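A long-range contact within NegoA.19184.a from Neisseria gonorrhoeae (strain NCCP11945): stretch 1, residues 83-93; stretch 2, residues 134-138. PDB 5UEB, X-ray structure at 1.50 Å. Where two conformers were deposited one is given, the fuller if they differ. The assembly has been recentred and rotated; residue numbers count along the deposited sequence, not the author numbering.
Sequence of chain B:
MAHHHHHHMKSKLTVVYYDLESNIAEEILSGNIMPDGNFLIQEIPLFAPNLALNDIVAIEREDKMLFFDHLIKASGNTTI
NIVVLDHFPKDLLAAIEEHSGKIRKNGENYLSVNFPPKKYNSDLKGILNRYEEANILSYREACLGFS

Stretch 1 83-93: VVLDHFPKDLL
Stretch 2, residues 134-138: ANILS

Antiparallel pairing often fixes a long-range contact through a few backbone hydrogen bonds, leaving side chains to seal it. Here Val83 and Ser138 form the hydrogen-bonded pair (CA-CA 5.4 Å): Val83 N donates to Ser138 O at 2.9 Å and 173°, and Ser138 N returns the bond to Val83 O at 2.9 Å and 161°. Leu85 N donates a hydrogen bond to Ile136 O at 3.0 Å and 155°, extending the ladder beyond the strands. Between them, Val84 and Leu137 make the non-hydrogen-bonded pair, their CA atoms 4.2 Å apart. CA-H...O contacts fill the intervals, Leu137 CA to Val83 O at 3.1 Å and Val84 CA to Ile136 O at 3.4 Å.

Val84 (-125/161) and Leu137 (-153/164) are extended and pair directly, so their side chains share one face. Val84 (chi1 m) sets CG1 3.6 Å from Leu137 CB, while Leu137 (p, p) sends CD2 to within 3.6 Å of CD2 of Leu92 (t, p), a buried helix residue. Val83 (p) and Ser138 (m), both exposed, lie on the other face, Val83 CG1 3.9 Å from Ser138 CB.

Before the strand, Asn135 adopts positive phi (62/22) in a Schellman motif. Ile136 (-92/-19, chi1 89°, chi2 109°) follows, the residue most covered (81 Å²); its apolar CD1 suits the ring of N-cap Pro89, meeting CG at 3.5 Å. Leu85 (-70/-43, chi1 -135°, chi2 p) points toward stretch 2, CD2 3.7 Å from Asn135 O. The contact buries 372 Å² in all.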

# COMPACT_ATOMS: atom_id res chain seq x y z
N VAL B 83 -12.71 10.01 -17.38
CA VAL B 83 -12.69 9.75 -18.82
C VAL B 83 -14.06 10.09 -19.39
O VAL B 83 -15.09 9.85 -18.74
CB VAL B 83 -12.28 8.30 -19.13
CG1 VAL B 83 -13.27 7.33 -18.58
CG2 VAL B 83 -12.12 8.09 -20.62
N VAL B 84 -14.08 10.69 -20.58
CA VAL B 84 -15.33 11.13 -21.20
C VAL B 84 -15.47 10.52 -22.59
O VAL B 84 -14.50 10.07 -23.22
CB VAL B 84 -15.49 12.67 -21.25
CG1 VAL B 84 -15.60 13.24 -19.86
CG2 VAL B 84 -14.33 13.31 -22.01
N LEU B 85 -16.71 10.53 -23.07
CA LEU B 85 -17.01 10.00 -24.39
C LEU B 85 -16.45 10.91 -25.48
O LEU B 85 -15.88 10.42 -26.47
CB LEU B 85 -18.52 9.85 -24.54
CG LEU B 85 -19.07 8.56 -25.15
CD1 LEU B 85 -18.52 7.36 -24.41
CD2 LEU B 85 -20.59 8.58 -25.10
N ASP B 86 -16.61 12.22 -25.33
CA ASP B 86 -16.21 13.12 -26.42
C ASP B 86 -15.85 14.52 -25.94
O ASP B 86 -15.09 15.23 -26.62
CB ASP B 86 -17.29 13.17 -27.50
CG ASP B 86 -18.64 13.61 -26.96
OD1 ASP B 86 -18.78 14.81 -26.62
OD2 ASP B 86 -19.57 12.77 -26.90
N HIS B 87 -16.39 14.95 -24.80
CA HIS B 87 -16.06 16.28 -24.30
C HIS B 87 -16.28 16.31 -22.80
O HIS B 87 -17.13 15.59 -22.27
CB HIS B 87 -16.93 17.35 -24.97
CG HIS B 87 -18.33 17.41 -24.44
ND1 HIS B 87 -19.33 16.57 -24.88
CD2 HIS B 87 -18.89 18.20 -23.50
CE1 HIS B 87 -20.45 16.84 -24.23
NE2 HIS B 87 -20.21 17.83 -23.39
N PHE B 88 -15.50 17.16 -22.12
CA PHE B 88 -15.74 17.45 -20.72
C PHE B 88 -16.77 18.57 -20.62
O PHE B 88 -16.56 19.65 -21.19
CB PHE B 88 -14.44 17.85 -20.02
CG PHE B 88 -13.48 16.72 -19.86
CD1 PHE B 88 -13.56 15.89 -18.75
CD2 PHE B 88 -12.51 16.45 -20.82
CE1 PHE B 88 -12.68 14.82 -18.59
CE2 PHE B 88 -11.64 15.39 -20.67
CZ PHE B 88 -11.72 14.57 -19.56
N PRO B 89 -17.91 18.35 -19.96
CA PRO B 89 -18.94 19.40 -19.89
C PRO B 89 -18.42 20.66 -19.23
O PRO B 89 -17.64 20.61 -18.28
CB PRO B 89 -20.05 18.75 -19.05
CG PRO B 89 -19.84 17.29 -19.22
CD PRO B 89 -18.36 17.09 -19.36
N LYS B 90 -18.88 21.81 -19.75
CA LYS B 90 -18.39 23.10 -19.26
C LYS B 90 -18.66 23.28 -17.77
O LYS B 90 -17.81 23.81 -17.04
CB LYS B 90 -19.01 24.24 -20.07
N ASP B 91 -19.83 22.84 -17.30
CA ASP B 91 -20.14 23.03 -15.88
C ASP B 91 -19.27 22.16 -14.98
O ASP B 91 -18.98 22.54 -13.84
CB ASP B 91 -21.64 22.86 -15.60
CG ASP B 91 -22.16 21.46 -15.87
OD1 ASP B 91 -21.48 20.67 -16.56
OD2 ASP B 91 -23.28 21.15 -15.41
N LEU B 92 -18.84 21.00 -15.47
CA LEU B 92 -17.90 20.19 -14.71
C LEU B 92 -16.53 20.86 -14.62
O LEU B 92 -15.91 20.89 -13.55
CB LEU B 92 -17.78 18.80 -15.32
CG LEU B 92 -16.68 17.93 -14.73
CD1 LEU B 92 -16.94 17.68 -13.26
CD2 LEU B 92 -16.56 16.61 -15.49
N LEU B 93 -16.03 21.39 -15.74
CA LEU B 93 -14.75 22.09 -15.70
C LEU B 93 -14.81 23.29 -14.77
O LEU B 93 -13.85 23.56 -14.03
CB LEU B 93 -14.34 22.52 -17.10
CG LEU B 93 -14.07 21.37 -18.09
CD1 LEU B 93 -13.76 21.91 -19.48
CD2 LEU B 93 -12.95 20.47 -17.59
N ALA B 134 -25.58 9.39 -17.15
CA ALA B 134 -25.90 9.66 -18.55
C ALA B 134 -24.94 8.98 -19.51
O ALA B 134 -25.04 9.20 -20.72
CB ALA B 134 -25.93 11.17 -18.80
N ASN B 135 -24.01 8.17 -19.00
CA ASN B 135 -23.03 7.44 -19.80
C ASN B 135 -22.11 8.37 -20.57
O ASN B 135 -21.51 7.96 -21.57
CB ASN B 135 -23.69 6.41 -20.73
CG ASN B 135 -24.46 5.35 -19.96
OD1 ASN B 135 -24.01 4.89 -18.91
ND2 ASN B 135 -25.62 4.97 -20.48
N ILE B 136 -21.96 9.62 -20.13
CA ILE B 136 -21.05 10.54 -20.78
C ILE B 136 -19.65 10.53 -20.16
O ILE B 136 -18.69 10.97 -20.82
CB ILE B 136 -21.64 11.95 -20.92
CG1 ILE B 136 -21.32 12.81 -19.70
CG2 ILE B 136 -23.14 11.89 -21.16
CD1 ILE B 136 -20.30 13.88 -19.99
N LEU B 137 -19.50 10.05 -18.93
CA LEU B 137 -18.17 9.93 -18.34
C LEU B 137 -18.16 8.82 -17.31
O LEU B 137 -19.20 8.33 -16.86
CB LEU B 137 -17.67 11.25 -17.70
CG LEU B 137 -18.23 11.83 -16.39
CD1 LEU B 137 -17.86 11.07 -15.11
CD2 LEU B 137 -17.81 13.29 -16.27
N SER B 138 -16.94 8.42 -16.95
CA SER B 138 -16.65 7.54 -15.83
C SER B 138 -15.53 8.16 -15.02
O SER B 138 -14.69 8.89 -15.55
CB SER B 138 -16.21 6.15 -16.30
OG SER B 138 -17.23 5.52 -17.05